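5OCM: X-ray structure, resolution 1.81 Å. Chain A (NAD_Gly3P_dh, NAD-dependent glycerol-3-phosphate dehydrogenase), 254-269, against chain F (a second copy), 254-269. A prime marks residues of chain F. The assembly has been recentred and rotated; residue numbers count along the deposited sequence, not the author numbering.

Chain A 254-269: VNTELPRLVRTLADRA
Chain F, residues 254-269: VNTELPRLVRTLADRA

Two copies of one helix pack antiparallel across a near-twofold interface, with a leucine seam at the centre and a glutamate-arginine salt bridge at each end. The example illustrates a general principle: when identical helices pack about an approximate twofold, most contacts come in pairs, and a residue close to the axis can meet its own counterpart.

Each stretch begins with an extended segment, Val254 and Asn255 having phi/psi of -100/174 and -65/143 in chain A, with chain F within about 2°, and turns at Thr256 (-120/11), the N-cap residue, into a helix that starts at Glu257 and continues beyond Ala269. From Glu257 onward phi stays between about -56 and -70, and i to i+4 bonds of 2.8 to 3.1 Å run from Arg260 N to Thr256 O through Asp267 N to Arg263 O; chain F repeats the pattern. The Thr256 side chain (chi1 p) makes no capping bond; instead its OG1 accepts a hydrogen bond from Arg260 NE at 2.7 Å, which ties the first turn together on both chains.

The axes come within 11.4 Å, and their N-to-C directions differ by 163°. The register places Leu258 CA 8.3 Å from Leu261′ CA and Leu261 CA 8.2 Å from Leu258′ CA, and the two stretches bury 531 Å² in all.

At the centre, Leu261 points toward the partner with chi1 t and chi2 p, as does Leu261′, and their CD2 atoms meet at 3.8 Å. Leu258, with rotamer m,t, leaves its backbone sideways, but its end comes nearer: its CD2 lies 4.0 Å from both Leu261′ CD2 and Leu265′ CD1. Reciprocally, Leu258′ CD2 sits 3.9 Å from Leu261 CD2 and from Leu265 CD1. Leu265, also m,t, points toward the other helix and extends the seam. Spacings of three and four residues bring these leucines onto one helical face, where methyl groups pack against one another, with Glu257 and Glu257′ bordering the seam: Leu261 CD1 lies 3.6 Å from Glu257′ OE1.

The polar ends are alike in plan but differ in detail. Arg268 (m,t,t, chi4 171°) is extended and sends NH1 to Glu257′ OE2, a salt-bridging hydrogen bond of 2.9 Å with a nearly straight 171° angle. Its counterpart, Arg268′, is bent (chi1 -75°, chi2 125°, chi3 74°) and reaches Glu257 OE1 through NH2 in a very short bond of 2.5 Å, at 133°. In both, the bonded carboxylate oxygen lies at the edge of the guanidinium and near its plane, where N-H groups can meet it. The glutamates differ as well: Glu257 has chi angles of -71°, 174° and -86°, whereas Glu257′ has -71°, -130° (between wells) and 34°.

Asn255 (chi1 t) braces the acid on chain A, its ND2 donating to Glu257 OE1 at 2.8 Å while its OD1 accepts from Glu257 N at 2.9 Å. The latter bond recurs between Glu257′ N and Asn255′ OD1 at 2.9 Å. The backbone and leucine seam thus follow the twofold closely, while the side chains of Glu257 and Arg268 depart from it.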

ATOM      1  N   VAL A 254      19.905  -2.916   8.451  1.00 21.89           N
ATOM      2  CA  VAL A 254      18.659  -3.663   8.317  1.00 21.02           C
ATOM      3  C   VAL A 254      18.621  -4.425   6.998  1.00 22.79           C
ATOM      4  O   VAL A 254      19.506  -4.238   6.139  1.00 21.16           O
ATOM      5  CB  VAL A 254      17.406  -2.777   8.520  1.00 22.70           C
ATOM      6  CG1 VAL A 254      17.479  -2.034   9.845  1.00 23.93           C
ATOM      7  CG2 VAL A 254      17.252  -1.751   7.456  1.00 23.24           C
ATOM      8  N   ASN A 255      17.590  -5.250   6.815  1.00 19.21           N
ATOM      9  CA  ASN A 255      17.467  -6.054   5.586  1.00 20.10           C
ATOM     10  C   ASN A 255      17.258  -5.158   4.370  1.00 18.98           C
ATOM     11  O   ASN A 255      16.552  -4.155   4.485  1.00 21.99           O
ATOM     12  CB  ASN A 255      16.290  -6.998   5.763  1.00 19.18           C
ATOM     13  CG  ASN A 255      16.143  -7.986   4.626  1.00 20.80           C
ATOM     14  OD1 ASN A 255      15.507  -7.694   3.626  1.00 20.63           O
ATOM     15  ND2 ASN A 255      16.729  -9.165   4.781  1.00 19.87           N
ATOM     16  N   THR A 256      17.821  -5.486   3.219  1.00 18.25           N
ATOM     17  CA  THR A 256      17.639  -4.718   2.011  1.00 17.06           C
ATOM     18  C   THR A 256      17.009  -5.482   0.852  1.00 16.42           C
ATOM     19  O   THR A 256      17.006  -4.987  -0.266  1.00 16.11           O
ATOM     20  CB  THR A 256      18.965  -4.120   1.482  1.00 19.31           C
ATOM     21  OG1 THR A 256      19.840  -5.186   1.140  1.00 19.01           O
ATOM     22  CG2 THR A 256      19.617  -3.286   2.560  1.00 20.63           C
ATOM     23  N   GLU A 257      16.489  -6.668   1.096  1.00 17.02           N
ATOM     24  CA  GLU A 257      15.897  -7.462   0.007  1.00 18.32           C
ATOM     25  C   GLU A 257      14.757  -6.772  -0.733  1.00 16.76           C
ATOM     26  O   GLU A 257      14.664  -6.911  -1.969  1.00 15.36           O
ATOM     27  CB  GLU A 257      15.433  -8.805   0.516  1.00 22.21           C
ATOM     28  CG  GLU A 257      16.659  -9.648   0.820  1.00 26.95           C
ATOM     29  CD  GLU A 257      16.399 -10.947   1.456  1.00 37.15           C
ATOM     30  OE1 GLU A 257      16.290 -11.016   2.711  1.00 42.30           O
ATOM     31  OE2 GLU A 257      16.377 -11.891   0.657  1.00 42.16           O
ATOM     32  N   LEU A 258      13.893  -6.059   0.006  1.00 16.22           N
ATOM     33  CA  LEU A 258      12.799  -5.351  -0.695  1.00 15.92           C
ATOM     34  C   LEU A 258      13.252  -4.281  -1.678  1.00 15.87           C
ATOM     35  O   LEU A 258      12.892  -4.355  -2.866  1.00 14.55           O
ATOM     36  CB  LEU A 258      11.768  -4.794   0.302  1.00 16.43           C
ATOM     37  CG  LEU A 258      11.017  -5.799   1.163  1.00 17.46           C
ATOM     38  CD1 LEU A 258      10.112  -4.967   2.047  1.00 18.46           C
ATOM     39  CD2 LEU A 258      10.219  -6.854   0.374  1.00 18.92           C
ATOM     40  N   PRO A 259      14.039  -3.274  -1.228  1.00 13.74           N
ATOM     41  CA  PRO A 259      14.410  -2.269  -2.193  1.00 16.00           C
ATOM     42  C   PRO A 259      15.384  -2.811  -3.249  1.00 15.65           C
ATOM     43  O   PRO A 259      15.420  -2.271  -4.331  1.00 17.29           O
ATOM     44  CB  PRO A 259      15.072  -1.156  -1.347  1.00 16.53           C
ATOM     45  CG  PRO A 259      15.509  -1.864  -0.127  1.00 15.08           C
ATOM     46  CD  PRO A 259      14.464  -2.916   0.118  1.00 17.55           C
ATOM     47  N   ARG A 260      16.156  -3.847  -2.957  1.00 16.71           N
ATOM     48  CA  ARG A 260      16.964  -4.470  -3.996  1.00 16.92           C
ATOM     49  C   ARG A 260      16.129  -5.067  -5.126  1.00 16.12           C
ATOM     50  O   ARG A 260      16.494  -4.901  -6.287  1.00 15.37           O
ATOM     51  CB  ARG A 260      17.950  -5.508  -3.477  1.00 17.83           C
ATOM     52  CG  ARG A 260      19.118  -4.721  -2.818  1.00 20.99           C
ATOM     53  CD  ARG A 260      20.349  -5.534  -2.409  1.00 25.70           C
ATOM     54  NE  ARG A 260      20.096  -6.438  -1.286  1.00 29.97           N
ATOM     55  CZ  ARG A 260      19.806  -7.739  -1.349  1.00 30.04           C
ATOM     56  NH1 ARG A 260      19.646  -8.399  -0.227  1.00 30.05           N
ATOM     57  NH2 ARG A 260      19.725  -8.433  -2.516  1.00 35.59           N
ATOM     58  N   LEU A 261      15.002  -5.696  -4.791  1.00 15.41           N
ATOM     59  CA  LEU A 261      14.100  -6.189  -5.854  1.00 15.09           C
ATOM     60  C   LEU A 261      13.452  -5.024  -6.609  1.00 14.79           C
ATOM     61  O   LEU A 261      13.315  -5.076  -7.840  1.00 14.51           O
ATOM     62  CB  LEU A 261      13.048  -7.180  -5.341  1.00 17.05           C
ATOM     63  CG  LEU A 261      12.090  -7.746  -6.400  1.00 15.30           C
ATOM     64  CD1 LEU A 261      12.837  -8.436  -7.567  1.00 16.22           C
ATOM     65  CD2 LEU A 261      11.094  -8.700  -5.796  1.00 16.48           C
ATOM     66  N   VAL A 262      13.092  -3.956  -5.888  1.00 15.74           N
ATOM     67  CA  VAL A 262      12.537  -2.736  -6.523  1.00 15.87           C
ATOM     68  C   VAL A 262      13.556  -2.217  -7.557  1.00 15.88           C
ATOM     69  O   VAL A 262      13.180  -1.895  -8.706  1.00 15.13           O
ATOM     70  CB  VAL A 262      12.188  -1.658  -5.476  1.00 15.19           C
ATOM     71  CG1 VAL A 262      11.845  -0.316  -6.122  1.00 16.16           C
ATOM     72  CG2 VAL A 262      11.052  -2.156  -4.551  1.00 13.70           C
ATOM     73  N   ARG A 263      14.818  -2.140  -7.151  1.00 17.38           N
ATOM     74  CA  ARG A 263      15.897  -1.649  -8.043  1.00 19.34           C
ATOM     75  C   ARG A 263      16.106  -2.580  -9.239  1.00 19.65           C
ATOM     76  O   ARG A 263      16.195  -2.108 -10.378  1.00 20.03           O
ATOM     77  CB  ARG A 263      17.190  -1.485  -7.201  1.00 22.05           C
ATOM     78  CG  ARG A 263      18.400  -0.868  -7.802  1.00 28.21           C
ATOM     79  CD  ARG A 263      18.212   0.273  -8.725  1.00 34.67           C
ATOM     80  NE  ARG A 263      19.432   1.168  -8.641  1.00 36.05           N
ATOM     81  CZ  ARG A 263      19.966   1.842  -9.687  1.00 43.84           C
ATOM     82  NH1 ARG A 263      19.430   1.764 -10.908  1.00 43.13           N
ATOM     83  NH2 ARG A 263      20.943   2.678  -9.451  1.00 42.89           N
ATOM     84  N   THR A 264      16.114  -3.883  -9.000  1.00 19.54           N
ATOM     85  CA  THR A 264      16.268  -4.874 -10.067  1.00 23.69           C
ATOM     86  C   THR A 264      15.184  -4.722 -11.111  1.00 23.44           C
ATOM     87  O   THR A 264      15.448  -4.772 -12.324  1.00 17.95           O
ATOM     88  CB  THR A 264      16.248  -6.295  -9.469  1.00 25.46           C
ATOM     89  OG1 THR A 264      17.435  -6.422  -8.680  1.00 29.30           O
ATOM     90  CG2 THR A 264      16.169  -7.390 -10.499  1.00 29.44           C
ATOM     91  N   LEU A 265      13.946  -4.588 -10.661  1.00 17.35           N
ATOM     92  CA  LEU A 265      12.835  -4.493 -11.606  1.00 18.69           C
ATOM     93  C   LEU A 265      12.922  -3.177 -12.357  1.00 16.33           C
ATOM     94  O   LEU A 265      12.723  -3.168 -13.597  1.00 17.00           O
ATOM     95  CB  LEU A 265      11.501  -4.615 -10.862  1.00 18.36           C
ATOM     96  CG  LEU A 265      11.136  -5.991 -10.334  1.00 18.42           C
ATOM     97  CD1 LEU A 265      10.013  -5.928  -9.274  1.00 19.53           C
ATOM     98  CD2 LEU A 265      10.700  -6.958 -11.411  1.00 21.68           C
ATOM     99  N   ALA A 266      13.199  -2.073 -11.659  1.00 14.73           N
ATOM    100  CA  ALA A 266      13.319  -0.807 -12.319  1.00 15.80           C
ATOM    101  C   ALA A 266      14.513  -0.787 -13.348  1.00 18.25           C
ATOM    102  O   ALA A 266      14.431  -0.175 -14.403  1.00 18.57           O
ATOM    103  CB  ALA A 266      13.466   0.310 -11.329  1.00 15.74           C
ATOM    104  N   ASP A 267      15.585  -1.471 -13.022  1.00 19.82           N
ATOM    105  CA  ASP A 267      16.746  -1.592 -13.931  1.00 20.34           C
ATOM    106  C   ASP A 267      16.393  -2.249 -15.253  1.00 21.12           C
ATOM    107  O   ASP A 267      17.015  -1.919 -16.262  1.00 18.08           O
ATOM    108  CB  ASP A 267      17.899  -2.407 -13.274  1.00 24.96           C
ATOM    109  CG  ASP A 267      18.689  -1.606 -12.297  1.00 27.77           C
ATOM    110  OD1 ASP A 267      18.601  -0.344 -12.268  1.00 36.68           O
ATOM    111  OD2 ASP A 267      19.404  -2.275 -11.537  1.00 37.28           O
ATOM    112  N   ARG A 268      15.391  -3.119 -15.281  1.00 18.02           N
ATOM    113  CA  ARG A 268      14.910  -3.681 -16.525  1.00 19.69           C
ATOM    114  C   ARG A 268      14.249  -2.617 -17.401  1.00 19.92           C
ATOM    115  O   ARG A 268      14.452  -2.608 -18.635  1.00 19.06           O
ATOM    116  CB  ARG A 268      13.972  -4.844 -16.313  1.00 20.75           C
ATOM    117  CG  ARG A 268      14.639  -5.989 -15.586  1.00 23.66           C
ATOM    118  CD  ARG A 268      13.713  -7.107 -15.314  1.00 22.97           C
ATOM    119  NE  ARG A 268      14.329  -8.025 -14.361  1.00 21.10           N
ATOM    120  CZ  ARG A 268      13.702  -9.030 -13.774  1.00 26.38           C
ATOM    121  NH1 ARG A 268      14.364  -9.808 -12.920  1.00 27.52           N
ATOM    122  NH2 ARG A 268      12.398  -9.266 -14.004  1.00 23.80           N
ATOM    123  N   ALA A 269      13.517  -1.689 -16.784  1.00 17.47           N
ATOM    124  CA  ALA A 269      12.929  -0.598 -17.535  1.00 19.19           C
ATOM    125  C   ALA A 269      14.044   0.317 -18.056  1.00 19.58           C
ATOM    126  O   ALA A 269      14.006   0.795 -19.174  1.00 18.34           O
ATOM    127  CB  ALA A 269      11.967   0.194 -16.661  1.00 18.65           C
TER
ATOM    128  N   VAL F 254       2.149 -14.439 -16.226  1.00 18.50           N
ATOM    129  CA  VAL F 254       2.723 -13.160 -15.866  1.00 19.38           C
ATOM    130  C   VAL F 254       3.891 -13.342 -14.885  1.00 20.38           C
ATOM    131  O   VAL F 254       4.168 -14.440 -14.443  1.00 18.88           O
ATOM    132  CB  VAL F 254       1.640 -12.191 -15.283  1.00 18.90           C
ATOM    133  CG1 VAL F 254       0.533 -11.979 -16.303  1.00 18.04           C
ATOM    134  CG2 VAL F 254       1.081 -12.655 -13.944  1.00 18.22           C
ATOM    135  N   ASN F 255       4.558 -12.242 -14.553  1.00 20.26           N
ATOM    136  CA  ASN F 255       5.723 -12.281 -13.695  1.00 20.69           C
ATOM    137  C   ASN F 255       5.378 -12.714 -12.280  1.00 21.76           C
ATOM    138  O   ASN F 255       4.338 -12.344 -11.792  1.00 21.22           O
ATOM    139  CB  ASN F 255       6.341 -10.875 -13.666  1.00 21.34           C
ATOM    140  CG  ASN F 255       7.679 -10.839 -12.978  1.00 21.21           C
ATOM    141  OD1 ASN F 255       7.726 -10.654 -11.770  1.00 23.84           O
ATOM    142  ND2 ASN F 255       8.763 -11.069 -13.763  1.00 20.51           N
ATOM    143  N   THR F 256       6.220 -13.500 -11.616  1.00 18.88           N
ATOM    144  CA  THR F 256       5.993 -13.946 -10.266  1.00 17.44           C
ATOM    145  C   THR F 256       7.061 -13.502  -9.259  1.00 18.15           C
ATOM    146  O   THR F 256       7.066 -14.007  -8.128  1.00 16.80           O
ATOM    147  CB  THR F 256       5.939 -15.470 -10.197  1.00 20.87           C
ATOM    148  OG1 THR F 256       7.208 -16.034 -10.606  1.00 18.94           O
ATOM    149  CG2 THR F 256       4.792 -15.978 -11.125  1.00 20.19           C
ATOM    150  N   GLU F 257       7.953 -12.588  -9.628  1.00 18.55           N
ATOM    151  CA  GLU F 257       9.003 -12.192  -8.708  1.00 20.77           C
ATOM    152  C   GLU F 257       8.555 -11.636  -7.372  1.00 18.62           C
ATOM    153  O   GLU F 257       9.177 -11.937  -6.327  1.00 16.72           O
ATOM    154  CB  GLU F 257       9.945 -11.193  -9.365  1.00 22.66           C
ATOM    155  CG  GLU F 257      10.794 -11.890 -10.423  1.00 34.45           C
ATOM    156  CD  GLU F 257      12.314 -11.684 -10.386  1.00 35.29           C
ATOM    157  OE1 GLU F 257      12.928 -11.551  -9.306  1.00 45.62           O
ATOM    158  OE2 GLU F 257      12.835 -11.813 -11.457  1.00 40.08           O
ATOM    159  N   LEU F 258       7.488 -10.826  -7.393  1.00 15.80           N
ATOM    160  CA  LEU F 258       6.994 -10.270  -6.150  1.00 15.59           C
ATOM    161  C   LEU F 258       6.493 -11.302  -5.136  1.00 15.25           C
ATOM    162  O   LEU F 258       6.988 -11.349  -3.991  1.00 15.17           O
ATOM    163  CB  LEU F 258       5.913  -9.170  -6.385  1.00 17.96           C
ATOM    164  CG  LEU F 258       6.357  -7.939  -7.192  1.00 18.42           C
ATOM    165  CD1 LEU F 258       5.149  -7.015  -7.305  1.00 16.62           C
ATOM    166  CD2 LEU F 258       7.550  -7.174  -6.588  1.00 17.66           C
ATOM    167  N   PRO F 259       5.506 -12.144  -5.518  1.00 16.42           N
ATOM    168  CA  PRO F 259       5.041 -13.100  -4.512  1.00 18.08           C
ATOM    169  C   PRO F 259       6.096 -14.164  -4.206  1.00 18.17           C
ATOM    170  O   PRO F 259       6.061 -14.706  -3.125  1.00 17.39           O
ATOM    171  CB  PRO F 259       3.784 -13.708  -5.145  1.00 17.63           C
ATOM    172  CG  PRO F 259       4.012 -13.515  -6.632  1.00 16.06           C
ATOM    173  CD  PRO F 259       4.698 -12.205  -6.739  1.00 14.59           C
ATOM    174  N   ARG F 260       7.022 -14.462  -5.111  1.00 18.01           N
ATOM    175  CA  ARG F 260       8.121 -15.375  -4.768  1.00 19.60           C
ATOM    176  C   ARG F 260       8.993 -14.820  -3.652  1.00 18.35           C
ATOM    177  O   ARG F 260       9.349 -15.598  -2.736  1.00 20.96           O
ATOM    178  CB  ARG F 260       8.987 -15.782  -5.940  1.00 21.89           C
ATOM    179  CG  ARG F 260       8.277 -16.795  -6.793  1.00 26.33           C
ATOM    180  CD  ARG F 260       9.160 -17.405  -7.902  1.00 29.68           C
ATOM    181  NE  ARG F 260       9.398 -16.539  -9.054  1.00 34.37           N
ATOM    182  CZ  ARG F 260      10.539 -15.912  -9.351  1.00 33.38           C
ATOM    183  NH1 ARG F 260      11.665 -16.006  -8.606  1.00 34.34           N
ATOM    184  NH2 ARG F 260      10.616 -15.182 -10.456  1.00 33.73           N
ATOM    185  N   LEU F 261       9.279 -13.515  -3.673  1.00 19.46           N
ATOM    186  CA  LEU F 261      10.043 -12.926  -2.555  1.00 17.16           C
ATOM    187  C   LEU F 261       9.216 -12.927  -1.262  1.00 15.97           C
ATOM    188  O   LEU F 261       9.748 -13.184  -0.179  1.00 15.94           O
ATOM    189  CB  LEU F 261      10.581 -11.528  -2.877  1.00 16.87           C
ATOM    190  CG  LEU F 261      11.382 -10.846  -1.765  1.00 17.81           C
ATOM    191  CD1 LEU F 261      12.588 -11.664  -1.334  1.00 21.58           C
ATOM    192  CD2 LEU F 261      11.874  -9.476  -2.127  1.00 19.01           C
ATOM    193  N   VAL F 262       7.897 -12.661  -1.378  1.00 14.88           N
ATOM    194  CA  VAL F 262       7.008 -12.721  -0.220  1.00 14.91           C
ATOM    195  C   VAL F 262       7.081 -14.114   0.422  1.00 15.90           C
ATOM    196  O   VAL F 262       7.203 -14.236   1.662  1.00 16.50           O
ATOM    197  CB  VAL F 262       5.546 -12.351  -0.605  1.00 14.70           C
ATOM    198  CG1 VAL F 262       4.557 -12.607   0.520  1.00 14.55           C
ATOM    199  CG2 VAL F 262       5.460 -10.879  -1.084  1.00 13.92           C
ATOM    200  N   ARG F 263       6.996 -15.144  -0.414  1.00 16.28           N
ATOM    201  CA  ARG F 263       7.069 -16.534   0.051  1.00 18.53           C
ATOM    202  C   ARG F 263       8.456 -16.859   0.684  1.00 19.80           C
ATOM    203  O   ARG F 263       8.524 -17.449   1.770  1.00 18.90           O
ATOM    204  CB  ARG F 263       6.731 -17.459  -1.121  1.00 19.17           C
ATOM    205  CG  ARG F 263       6.634 -18.965  -0.897  1.00 27.12           C
ATOM    206  CD  ARG F 263       5.941 -19.362   0.392  1.00 28.39           C
ATOM    207  NE  ARG F 263       5.006 -20.494   0.286  1.00 27.78           N
ATOM    208  CZ  ARG F 263       4.880 -21.465   1.182  1.00 35.42           C
ATOM    209  NH1 ARG F 263       5.682 -21.537   2.268  1.00 35.95           N
ATOM    210  NH2 ARG F 263       3.941 -22.407   1.015  1.00 35.04           N
ATOM    211  N   THR F 264       9.520 -16.414   0.053  1.00 19.35           N
ATOM    212  CA  THR F 264      10.889 -16.637   0.564  1.00 20.60           C
ATOM    213  C   THR F 264      11.039 -16.042   1.956  1.00 21.39           C
ATOM    214  O   THR F 264      11.606 -16.683   2.873  1.00 20.44           O
ATOM    215  CB  THR F 264      11.914 -16.003  -0.392  1.00 21.72           C
ATOM    216  OG1 THR F 264      11.863 -16.727  -1.609  1.00 21.94           O
ATOM    217  CG2 THR F 264      13.306 -16.006   0.153  1.00 24.29           C
ATOM    218  N   LEU F 265      10.554 -14.812   2.134  1.00 18.40           N
ATOM    219  CA  LEU F 265      10.696 -14.162   3.407  1.00 18.48           C
ATOM    220  C   LEU F 265       9.835 -14.843   4.454  1.00 18.98           C
ATOM    221  O   LEU F 265      10.278 -15.060   5.576  1.00 20.46           O
ATOM    222  CB  LEU F 265      10.331 -12.670   3.285  1.00 21.13           C
ATOM    223  CG  LEU F 265      11.324 -11.769   2.506  1.00 20.51           C
ATOM    224  CD1 LEU F 265      10.653 -10.466   2.146  1.00 23.11           C
ATOM    225  CD2 LEU F 265      12.547 -11.432   3.316  1.00 26.07           C
ATOM    226  N   ALA F 266       8.591 -15.169   4.099  1.00 18.34           N
ATOM    227  CA  ALA F 266       7.709 -15.865   5.043  1.00 19.27           C
ATOM    228  C   ALA F 266       8.268 -17.259   5.427  1.00 18.70           C
ATOM    229  O   ALA F 266       8.124 -17.682   6.572  1.00 18.85           O
ATOM    230  CB  ALA F 266       6.311 -16.025   4.450  1.00 19.32           C
ATOM    231  N   ASP F 267       8.916 -17.944   4.490  1.00 20.02           N
ATOM    232  CA  ASP F 267       9.568 -19.249   4.768  1.00 21.74           C
ATOM    233  C   ASP F 267      10.590 -19.168   5.905  1.00 24.49           C
ATOM    234  O   ASP F 267      10.736 -20.150   6.689  1.00 23.48           O
ATOM    235  CB  ASP F 267      10.229 -19.829   3.530  1.00 23.34           C
ATOM    236  CG  ASP F 267       9.226 -20.439   2.550  1.00 25.23           C
ATOM    237  OD1 ASP F 267       8.094 -20.740   2.919  1.00 26.26           O
ATOM    238  OD2 ASP F 267       9.622 -20.623   1.385  1.00 26.96           O
ATOM    239  N   ARG F 268      11.267 -18.018   6.032  1.00 23.39           N
ATOM    240  CA  ARG F 268      12.165 -17.829   7.170  1.00 23.16           C
ATOM    241  C   ARG F 268      11.455 -17.762   8.491  1.00 25.42           C
ATOM    242  O   ARG F 268      11.948 -18.290   9.489  1.00 22.87           O
ATOM    243  CB  ARG F 268      13.017 -16.564   6.953  1.00 24.71           C
ATOM    244  CG  ARG F 268      14.044 -16.872   5.951  1.00 25.86           C
ATOM    245  CD  ARG F 268      14.257 -16.129   4.754  1.00 35.11           C
ATOM    246  NE  ARG F 268      14.882 -14.868   4.910  1.00 35.06           N
ATOM    247  CZ  ARG F 268      15.534 -14.244   3.926  1.00 33.02           C
ATOM    248  NH1 ARG F 268      15.856 -14.831   2.797  1.00 41.49           N
ATOM    249  NH2 ARG F 268      15.970 -13.045   4.133  1.00 27.98           N
ATOM    250  N   ALA F 269      10.282 -17.143   8.519  1.00 21.11           N
ATOM    251  CA  ALA F 269       9.488 -17.117   9.751  1.00 21.06           C
ATOM    252  C   ALA F 269       9.006 -18.529  10.061  1.00 22.30           C
ATOM    253  O   ALA F 269       8.994 -18.946  11.207  1.00 22.41           O
ATOM    254  CB  ALA F 269       8.294 -16.186   9.593  1.00 21.00           C
TER